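Local structure of epidermin modifying enzyme EPID (Staphylococcus epidermidis, 1G63) at residues Tyr76-Pro81 with Phe111-Met116; Asp30-Leu35 with Phe52-Tyr57. The protein catalyses the FMN-dependent oxidative decarboxylation of the C-terminal cysteine of the epidermin precursor peptide, acting as a homododecamer with one flavin per subunit. All coordinates share one frame; numbering follows the deposited sequence.

Contact 1: residues Tyr76-Pro81 with Phe111-Met116. With FMN (flavin mononucleotide), chain N.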
loop_
_atom_site.group_PDB
_atom_site.type_symbol
_atom_site.label_atom_id
_atom_site.label_comp_id
_atom_site.label_asym_id
_atom_site.label_seq_id
_atom_site.Cartn_x
_atom_site.Cartn_y
_atom_site.Cartn_z
ATOM N N TYR B 76 23.984 11.664 -32.475
ATOM C CA TYR B 76 25.028 11.291 -31.533
ATOM C C TYR B 76 24.422 10.725 -30.256
ATOM O O TYR B 76 23.433 11.242 -29.740
ATOM C CB TYR B 76 25.891 12.502 -31.170
ATOM C CG TYR B 76 26.264 13.373 -32.339
ATOM C CD1 TYR B 76 25.363 14.302 -32.852
ATOM C CD2 TYR B 76 27.519 13.271 -32.940
ATOM C CE1 TYR B 76 25.699 15.110 -33.933
ATOM C CE2 TYR B 76 27.868 14.073 -34.021
ATOM C CZ TYR B 76 26.952 14.993 -34.515
ATOM O OH TYR B 76 27.282 15.800 -35.590
ATOM N N ILE B 77 25.024 9.657 -29.754
ATOM C CA ILE B 77 24.575 9.026 -28.526
ATOM C C ILE B 77 25.784 8.892 -27.612
ATOM O O ILE B 77 26.736 8.178 -27.921
ATOM C CB ILE B 77 23.971 7.634 -28.793
ATOM C CG1 ILE B 77 22.766 7.769 -29.721
ATOM C CG2 ILE B 77 23.551 6.985 -27.474
ATOM C CD1 ILE B 77 22.129 6.450 -30.107
ATOM N N LEU B 78 25.746 9.603 -26.492
ATOM C CA LEU B 78 26.834 9.579 -25.531
ATOM C C LEU B 78 26.418 8.844 -24.270
ATOM O O LEU B 78 25.294 8.992 -23.794
ATOM C CB LEU B 78 27.234 11.005 -25.122
ATOM C CG LEU B 78 27.922 11.975 -26.083
ATOM C CD1 LEU B 78 27.135 12.119 -27.379
ATOM C CD2 LEU B 78 28.066 13.309 -25.386
ATOM N N VAL B 79 27.317 8.038 -23.732
ATOM C CA VAL B 79 27.033 7.373 -22.481
ATOM C C VAL B 79 27.964 8.148 -21.548
ATOM O O VAL B 79 29.178 7.936 -21.511
ATOM C CB VAL B 79 27.348 5.865 -22.544
ATOM C CG1 VAL B 79 28.728 5.653 -23.057
ATOM C CG2 VAL B 79 27.175 5.239 -21.161
ATOM N N LEU B 80 27.364 9.086 -20.822
ATOM C CA LEU B 80 28.087 9.988 -19.945
ATOM C C LEU B 80 27.290 10.293 -18.673
ATOM O O LEU B 80 26.196 10.835 -18.746
ATOM C CB LEU B 80 28.351 11.288 -20.719
ATOM C CG LEU B 80 28.922 12.535 -20.050
ATOM C CD1 LEU B 80 30.378 12.326 -19.692
ATOM C CD2 LEU B 80 28.778 13.709 -21.004
ATOM N N PRO B 81 27.808 9.898 -17.495
ATOM C CA PRO B 81 29.078 9.184 -17.301
ATOM C C PRO B 81 28.819 7.726 -17.649
ATOM O O PRO B 81 27.675 7.268 -17.583
ATOM C CB PRO B 81 29.362 9.338 -15.805
ATOM C CG PRO B 81 28.366 10.361 -15.324
ATOM C CD PRO B 81 27.176 10.179 -16.200
ATOM N N PHE B 111 29.255 7.007 -28.318
ATOM C CA PHE B 111 30.468 7.604 -27.756
ATOM C C PHE B 111 30.471 7.360 -26.239
ATOM O O PHE B 111 29.604 7.848 -25.513
ATOM C CB PHE B 111 30.515 9.111 -28.028
ATOM C CG PHE B 111 30.536 9.469 -29.493
ATOM C CD1 PHE B 111 29.361 9.449 -30.246
ATOM C CD2 PHE B 111 31.732 9.815 -30.120
ATOM C CE1 PHE B 111 29.372 9.769 -31.596
ATOM C CE2 PHE B 111 31.757 10.138 -31.476
ATOM C CZ PHE B 111 30.571 10.114 -32.217
ATOM N N ILE B 112 31.455 6.607 -25.766
ATOM C CA ILE B 112 31.548 6.272 -24.354
ATOM C C ILE B 112 32.579 7.058 -23.540
ATOM O O ILE B 112 33.749 7.126 -23.908
ATOM C CB ILE B 112 31.839 4.765 -24.197
ATOM C CG1 ILE B 112 30.721 3.958 -24.861
ATOM C CG2 ILE B 112 31.996 4.410 -22.723
ATOM C CD1 ILE B 112 30.948 2.468 -24.843
ATOM N N PHE B 113 32.136 7.643 -22.427
ATOM C CA PHE B 113 33.030 8.397 -21.541
ATOM C C PHE B 113 33.113 7.705 -20.177
ATOM O O PHE B 113 32.346 7.996 -19.265
ATOM C CB PHE B 113 32.540 9.834 -21.356
ATOM C CG PHE B 113 32.553 10.640 -22.612
ATOM C CD1 PHE B 113 31.464 10.617 -23.485
ATOM C CD2 PHE B 113 33.664 11.409 -22.945
ATOM C CE1 PHE B 113 31.486 11.352 -24.670
ATOM C CE2 PHE B 113 33.695 12.145 -24.125
ATOM C CZ PHE B 113 32.605 12.117 -24.990
ATOM N N PRO B 114 34.060 6.777 -20.026
ATOM C CA PRO B 114 34.234 6.040 -18.772
ATOM C C PRO B 114 34.471 6.918 -17.550
ATOM O O PRO B 114 35.178 7.925 -17.624
ATOM C CB PRO B 114 35.444 5.150 -19.056
ATOM C CG PRO B 114 35.389 4.946 -20.536
ATOM C CD PRO B 114 35.027 6.322 -21.040
ATOM N N ASN B 115 33.863 6.530 -16.431
ATOM C CA ASN B 115 34.054 7.227 -15.165
ATOM C C ASN B 115 33.899 6.233 -14.025
ATOM O O ASN B 115 32.839 5.633 -13.846
ATOM C CB ASN B 115 33.066 8.369 -14.973
ATOM C CG ASN B 115 33.349 9.162 -13.702
ATOM O OD1 ASN B 115 32.615 9.070 -12.720
ATOM N ND2 ASN B 115 34.439 9.932 -13.712
ATOM N N MET B 116 34.969 6.068 -13.258
ATOM C CA MET B 116 34.980 5.134 -12.151
ATOM C C MET B 116 36.274 5.338 -11.383
ATOM O O MET B 116 37.175 6.029 -11.850
ATOM C CB MET B 116 34.944 3.703 -12.687
ATOM C CG MET B 116 36.134 3.380 -13.592
ATOM S SD MET B 116 36.010 1.819 -14.489
ATOM C CE MET B 116 34.992 2.321 -15.902
HETATM N N1 FMN N . 30.350 2.630 -10.803
HETATM C C2 FMN N . 31.119 3.168 -11.802
HETATM O O2 FMN N . 31.395 2.592 -12.814
HETATM N N3 FMN N . 31.634 4.498 -11.637
HETATM C C4 FMN N . 31.428 5.286 -10.557
HETATM O O4 FMN N . 31.943 6.413 -10.497
HETATM C C4A FMN N . 30.629 4.699 -9.474
HETATM N N5 FMN N . 30.329 5.406 -8.391
HETATM C C5A FMN N . 29.442 4.903 -7.481
HETATM C C6 FMN N . 29.024 5.718 -6.340
HETATM C C7 FMN N . 28.252 5.233 -5.324
HETATM C C7M FMN N . 27.825 6.126 -4.149
HETATM C C8 FMN N . 27.607 3.914 -5.485
HETATM C C8M FMN N . 26.635 3.384 -4.459
HETATM C C9 FMN N . 28.016 3.116 -6.549
HETATM C C9A FMN N . 28.905 3.551 -7.551
HETATM N N10 FMN N . 29.336 2.778 -8.674
HETATM C C10 FMN N . 30.095 3.328 -9.698
HETATM C "C1'" FMN N . 28.825 1.409 -8.846
HETATM C "C2'" FMN N . 27.596 1.434 -9.788
HETATM O "O2'" FMN N . 26.526 2.273 -9.349
HETATM C "C3'" FMN N . 27.054 0.018 -9.976
HETATM O "O3'" FMN N . 28.077 -0.809 -10.619
HETATM C "C4'" FMN N . 25.764 -0.094 -10.776
HETATM O "O4'" FMN N . 25.238 -1.444 -10.730
HETATM C "C5'" FMN N . 25.878 0.355 -12.225
HETATM O "O5'" FMN N . 24.585 0.331 -12.865
HETATM P P FMN N . 24.288 1.038 -14.254
HETATM O O1P FMN N . 25.258 0.479 -15.248
HETATM O O2P FMN N . 24.401 2.501 -14.054
HETATM O O3P FMN N . 22.806 0.629 -14.580
#
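Backbone hydrogen bonds join I77 and V79 to F111 and F113 as neighbouring parallel strands, with axes 4.8 Å apart and inclined by 18°. F111 N gives its hydrogen to I77 O at 2.8 Å, V79 N reaches F111 O at 2.9 Å, and F113 N meets V79 O at 3.1 Å. Apolar packing fills the face carrying L78, F111 and F113. L78 CG sits 3.9 Å from CE1 at the edge of the F113 ring, while L80 CD1, two residues on, approaches F113 CB to 3.7 Å. With CG of F111 anti to its carbonyl carbon (chi1 -61°), the ring lies alongside that of Y76 and brings an edge close to I77 O. Helix 165-172 packs on F111 and F113. On the other face, I112 rests on I87 of helix 84-91. The ladder ends where the chain turns a corner at L80 and the cis-peptide P81, yet P81 CB still meets N115 CB at 3.9 Å, and N115 O accepts a hydrogen bond from FMN N3 at 2.8 Å (168°). Central parallel strands whose C-terminal loops hold the flavin are characteristic of the Rossmann-like fold of HFCD flavoproteins.

Contact 2: residues Asp30-Leu35 with Phe52-Tyr57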
loop_
_atom_site.group_PDB
_atom_site.type_symbol
_atom_site.label_atom_id
_atom_site.label_comp_id
_atom_site.label_asym_id
_atom_site.label_seq_id
_atom_site.Cartn_x
_atom_site.Cartn_y
_atom_site.Cartn_z
ATOM N N ASP B 30 21.207 20.850 -31.812
ATOM C CA ASP B 30 19.799 21.224 -31.974
ATOM C C ASP B 30 18.977 20.860 -30.754
ATOM O O ASP B 30 18.169 21.645 -30.265
ATOM C CB ASP B 30 19.215 20.533 -33.207
ATOM C CG ASP B 30 19.893 20.965 -34.493
ATOM O OD1 ASP B 30 19.757 20.245 -35.505
ATOM O OD2 ASP B 30 20.558 22.023 -34.495
ATOM N N GLU B 31 19.191 19.646 -30.278
ATOM C CA GLU B 31 18.507 19.132 -29.106
ATOM C C GLU B 31 19.477 18.274 -28.311
ATOM O O GLU B 31 20.418 17.699 -28.864
ATOM C CB GLU B 31 17.307 18.269 -29.517
ATOM C CG GLU B 31 15.992 19.009 -29.644
ATOM C CD GLU B 31 14.831 18.083 -29.969
ATOM O OE1 GLU B 31 14.778 16.969 -29.409
ATOM O OE2 GLU B 31 13.959 18.469 -30.777
ATOM N N VAL B 32 19.256 18.216 -27.006
ATOM C CA VAL B 32 20.058 17.382 -26.130
ATOM C C VAL B 32 19.050 16.747 -25.183
ATOM O O VAL B 32 18.485 17.404 -24.310
ATOM C CB VAL B 32 21.116 18.191 -25.365
ATOM C CG1 VAL B 32 20.497 19.427 -24.798
ATOM C CG2 VAL B 32 21.722 17.338 -24.254
ATOM N N ASN B 33 18.799 15.463 -25.408
ATOM C CA ASN B 33 17.846 14.703 -24.617
ATOM C C ASN B 33 18.593 13.754 -23.687
ATOM O O ASN B 33 19.795 13.531 -23.845
ATOM C CB ASN B 33 16.915 13.940 -25.555
ATOM C CG ASN B 33 16.215 14.857 -26.547
ATOM O OD1 ASN B 33 16.154 14.568 -27.735
ATOM N ND2 ASN B 33 15.679 15.960 -26.058
ATOM N N ILE B 34 17.890 13.184 -22.716
ATOM C CA ILE B 34 18.559 12.305 -21.778
ATOM C C ILE B 34 17.770 11.046 -21.397
ATOM O O ILE B 34 16.538 11.028 -21.405
ATOM C CB ILE B 34 18.956 13.117 -20.526
ATOM C CG1 ILE B 34 19.929 12.316 -19.663
ATOM C CG2 ILE B 34 17.711 13.539 -19.778
ATOM C CD1 ILE B 34 20.767 13.176 -18.744
ATOM N N LEU B 35 18.510 9.990 -21.080
ATOM C CA LEU B 35 17.944 8.697 -20.711
ATOM C C LEU B 35 18.824 8.145 -19.578
ATOM O O LEU B 35 20.042 8.109 -19.705
ATOM C CB LEU B 35 17.991 7.769 -21.936
ATOM C CG LEU B 35 17.210 6.454 -21.959
ATOM C CD1 LEU B 35 17.483 5.732 -23.277
ATOM C CD2 LEU B 35 17.620 5.583 -20.793
ATOM N N PHE B 52 16.174 21.175 -18.034
ATOM C CA PHE B 52 17.327 21.542 -18.843
ATOM C C PHE B 52 17.334 20.848 -20.192
ATOM O O PHE B 52 17.786 21.414 -21.175
ATOM C CB PHE B 52 18.627 21.214 -18.108
ATOM C CG PHE B 52 18.696 21.761 -16.713
ATOM C CD1 PHE B 52 18.103 21.080 -15.653
ATOM C CD2 PHE B 52 19.339 22.963 -16.461
ATOM C CE1 PHE B 52 18.151 21.590 -14.355
ATOM C CE2 PHE B 52 19.392 23.486 -15.165
ATOM C CZ PHE B 52 18.795 22.796 -14.112
ATOM N N CYS B 53 16.830 19.621 -20.232
ATOM C CA CYS B 53 16.781 18.840 -21.462
ATOM C C CYS B 53 15.530 19.088 -22.287
ATOM O O CYS B 53 14.496 19.507 -21.766
ATOM C CB CYS B 53 16.872 17.340 -21.144
ATOM S SG CYS B 53 18.545 16.786 -20.712
ATOM N N ASP B 54 15.636 18.822 -23.583
ATOM C CA ASP B 54 14.507 18.984 -24.481
ATOM C C ASP B 54 13.518 17.852 -24.213
ATOM O O ASP B 54 12.307 18.063 -24.203
ATOM C CB ASP B 54 14.989 18.949 -25.933
ATOM C CG ASP B 54 15.826 20.163 -26.297
ATOM O OD1 ASP B 54 15.244 21.241 -26.536
ATOM O OD2 ASP B 54 17.066 20.047 -26.331
ATOM N N ASN B 55 14.044 16.653 -23.989
ATOM C CA ASN B 55 13.209 15.495 -23.706
ATOM C C ASN B 55 13.888 14.508 -22.770
ATOM O O ASN B 55 15.097 14.284 -22.850
ATOM C CB ASN B 55 12.841 14.745 -24.987
ATOM C CG ASN B 55 12.169 15.619 -26.005
ATOM O OD1 ASN B 55 12.833 16.296 -26.786
ATOM N ND2 ASN B 55 10.843 15.618 -26.004
ATOM N N LEU B 56 13.093 13.917 -21.885
ATOM C CA LEU B 56 13.577 12.919 -20.945
ATOM C C LEU B 56 12.858 11.607 -21.247
ATOM O O LEU B 56 11.630 11.553 -21.217
ATOM C CB LEU B 56 13.271 13.337 -19.503
ATOM C CG LEU B 56 13.400 12.236 -18.436
ATOM C CD1 LEU B 56 14.829 11.736 -18.337
ATOM C CD2 LEU B 56 12.941 12.785 -17.104
ATOM N N TYR B 57 13.617 10.562 -21.551
ATOM C CA TYR B 57 13.018 9.265 -21.829
ATOM C C TYR B 57 12.976 8.468 -20.529
ATOM O O TYR B 57 14.013 8.107 -19.976
ATOM C CB TYR B 57 13.825 8.523 -22.893
ATOM C CG TYR B 57 13.874 9.251 -24.216
ATOM C CD1 TYR B 57 15.055 9.842 -24.663
ATOM C CD2 TYR B 57 12.737 9.367 -25.009
ATOM C CE1 TYR B 57 15.101 10.529 -25.865
ATOM C CE2 TYR B 57 12.769 10.053 -26.213
ATOM C CZ TYR B 57 13.954 10.632 -26.640
ATOM O OH TYR B 57 13.995 11.300 -27.844
#
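The short, weakly bonded strand 56-57, outermost in this chain's parallel sheet, is joined to its inner neighbour, I34 pairing with L56. I34 N donates to N55 O, and Y57 N to I34 O, both at 3.0 Å, so I34 is held through both its N-H and its carbonyl. Earlier, D54 links the segments: its OD2 takes the V32 N hydrogen at 2.9 Å on the anti side, and D54 N returns a longer bond to V32 O. OD1 forms a salt bridge with K26, which may partly offset repulsion from the carboxylate of E31, whose CG lies 3.5 Å from D54 CG. N33 OD1 accepts a hydrogen bond from H74, while N33 CB approaches Y57 CE1 at 3.9 Å, amide and ring planes 83° apart. On the opposite face I34 CG2, placed between the backbone N and the carbonyl carbon (chi1 of CG1 -167°), lies between C53 SG (3.5 Å) and L56 CD1 (3.7 Å). I22 of helix 18-25 also packs on I34 and C53. Back on the face of N33 and Y57, L35 CG touches Y57 CB at 4.1 Å. This short strand ends one side of the chain's Rossmann-like sheet, D54 binding the loop that leads into it.

Overall arrangement
Contacts 1 and 2 lie in the same parallel sheet, on either side of strand 5-9, which bonds to both 76-81 and 30-35. Their centres are 15 Å apart and their nearest atoms about 6 Å, without touching. Contact 1 sits 3 Å from the centre of the chain and is buried; contact 2, 14 Å out, belongs to the sheet margin and is partly exposed. The chain completes contact 2 before it begins contact 1. N115 and M116 of contact 1 line one FMN pocket, whereas the active-site residue H67 belongs to a second. The side chain of L35 in contact 2 is about 9 Å from a bound FMN. That of H67 lies about 7 Å from the side chain of L35 and about 9 Å from that of I77.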